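PDB 4QK0: GH127 beta-L-arabinofuranoside from Geobacillus stearothermophilus, which probably hydrolyses beta-L-arabinofuranosidic linkages, releasing L-arabinose from arabinose-containing sugars, as a glycoside hydrolase of family 127. Local coordinates for residues I27-R31 with H32-P36. Residues are numbered along the deposited sequence; the frame is centred on the assembly and turned at random.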
loop_
_atom_site.group_PDB
_atom_site.type_symbol
_atom_site.label_atom_id
_atom_site.label_comp_id
_atom_site.label_asym_id
_atom_site.label_seq_id
_atom_site.Cartn_x
_atom_site.Cartn_y
_atom_site.Cartn_z
ATOM N N ILE A 27 0.047 35.620 -0.924
ATOM C CA ILE A 27 1.306 36.386 -0.844
ATOM C C ILE A 27 1.456 37.061 0.500
ATOM O O ILE A 27 2.521 37.033 1.083
ATOM C CB ILE A 27 1.412 37.407 -1.998
ATOM C CG1 ILE A 27 1.504 36.623 -3.299
ATOM C CG2 ILE A 27 2.632 38.296 -1.838
ATOM C CD1 ILE A 27 1.964 37.426 -4.477
ATOM N N ASP A 28 0.387 37.638 0.991
ATOM C CA ASP A 28 0.405 38.243 2.316
ATOM C C ASP A 28 0.742 37.252 3.386
ATOM O O ASP A 28 1.502 37.567 4.312
ATOM C CB ASP A 28 -0.933 38.927 2.635
ATOM C CG ASP A 28 -1.178 40.179 1.739
ATOM O OD1 ASP A 28 -0.189 40.719 1.177
ATOM O OD2 ASP A 28 -2.357 40.631 1.594
ATOM N N VAL A 29 0.175 36.048 3.274
ATOM C CA VAL A 29 0.511 34.975 4.215
ATOM C C VAL A 29 1.974 34.606 4.114
ATOM O O VAL A 29 2.661 34.409 5.136
ATOM C CB VAL A 29 -0.383 33.740 3.991
ATOM C CG1 VAL A 29 0.197 32.526 4.674
ATOM C CG2 VAL A 29 -1.785 34.022 4.523
ATOM N N VAL A 30 2.483 34.461 2.900
ATOM C CA VAL A 30 3.918 34.143 2.773
ATOM C C VAL A 30 4.797 35.233 3.370
ATOM O O VAL A 30 5.812 34.953 4.021
ATOM C CB VAL A 30 4.292 33.931 1.272
ATOM C CG1 VAL A 30 5.798 33.897 1.076
ATOM C CG2 VAL A 30 3.724 32.641 0.759
ATOM N N ARG A 31 4.407 36.489 3.139
ATOM C CA ARG A 31 5.206 37.637 3.583
ATOM C C ARG A 31 5.187 37.807 5.087
ATOM O O ARG A 31 6.233 38.072 5.689
ATOM C CB ARG A 31 4.711 38.942 2.915
ATOM C CG ARG A 31 5.526 40.201 3.340
ATOM C CD ARG A 31 5.017 41.456 2.646
ATOM N NE ARG A 31 5.641 41.488 1.334
ATOM C CZ ARG A 31 5.029 41.365 0.173
ATOM N NH1 ARG A 31 3.718 41.263 0.104
ATOM N NH2 ARG A 31 5.760 41.381 -0.927
ATOM N N HIS A 32 4.012 37.658 5.701
ATOM C CA HIS A 32 3.899 37.955 7.134
ATOM C C HIS A 32 4.066 36.760 8.041
ATOM O O HIS A 32 4.552 36.925 9.133
ATOM C CB HIS A 32 2.600 38.677 7.422
ATOM C CG HIS A 32 2.511 39.989 6.718
ATOM N ND1 HIS A 32 1.472 40.320 5.871
ATOM C CD2 HIS A 32 3.384 41.028 6.669
ATOM C CE1 HIS A 32 1.689 41.522 5.361
ATOM N NE2 HIS A 32 2.844 41.972 5.826
ATOM N N GLU A 33 3.739 35.555 7.581
ATOM C CA GLU A 33 3.865 34.349 8.405
ATOM C C GLU A 33 4.987 33.424 7.953
ATOM O O GLU A 33 5.871 33.083 8.735
ATOM C CB GLU A 33 2.527 33.594 8.397
ATOM C CG GLU A 33 2.593 32.202 9.020
ATOM C CD GLU A 33 2.981 32.233 10.503
ATOM O OE1 GLU A 33 3.799 31.373 10.942
ATOM O OE2 GLU A 33 2.444 33.123 11.226
ATOM N N VAL A 34 4.945 32.991 6.698
ATOM C CA VAL A 34 5.825 31.924 6.289
ATOM C C VAL A 34 7.283 32.298 6.273
ATOM O O VAL A 34 8.125 31.621 6.882
ATOM C CB VAL A 34 5.446 31.374 4.910
ATOM C CG1 VAL A 34 6.333 30.200 4.549
ATOM C CG2 VAL A 34 3.996 30.922 4.855
ATOM N N ILE A 35 7.627 33.381 5.585
ATOM C CA ILE A 35 9.043 33.777 5.477
ATOM C C ILE A 35 9.682 34.220 6.812
ATOM O O ILE A 35 10.804 33.812 7.170
ATOM C CB ILE A 35 9.191 34.837 4.366
ATOM C CG1 ILE A 35 9.149 34.153 2.992
ATOM C CG2 ILE A 35 10.446 35.682 4.542
ATOM C CD1 ILE A 35 10.186 33.096 2.740
ATOM N N PRO A 36 8.978 35.028 7.591
ATOM C CA PRO A 36 9.500 35.314 8.941
ATOM C C PRO A 36 9.705 34.096 9.853
ATOM O O PRO A 36 10.728 34.008 10.544
ATOM C CB PRO A 36 8.435 36.253 9.526
ATOM C CG PRO A 36 7.909 36.962 8.320
ATOM C CD PRO A 36 7.796 35.843 7.294
#
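Val-29 and Val-34 meet across a wide pi-type turn in helix 22-42 of the GH127 catalytic domain, where the bonding shifts from i+4 to i+5. Val-29 O accepts a hydrogen bond from Glu-33 N at 2.9 Å. A second reaches Val-29 O from Val-34 N at 3.1 Å, lying in the carbonyl plane. One step on, Ile-35 N reaches back five residues to Val-30 O at 2.9 Å, again in plane. Pro-36, just past the wide turn, has no N-H to give; the helix kinks here, with Pro-36 CD 3.2 Å from Arg-31 O and the short axes before and after 40° apart. The i+5 spacing sets Val-29 CG1 against Val-34 CG2 at 4.1 Å, while Val-30 CG1, anti to its own N (chi1 168°), slants across Ile-35 CG1. That second pair makes a ridge packed on Ala-418 of helix 413-422, and Ile-35 also reaches Ala-85, Val-86 and Leu-89 of helix 76-92. On another side, Arg-31 bends at chi3 (-83°) and brings NH2 into hydrogen bonds with Leu-89 O and Thr-92 OG1. Its aliphatic stem runs beside His-32, and Arg-31 CG makes a CH-pi contact over one face of the imidazole, 4.2 Å from the ring centroid.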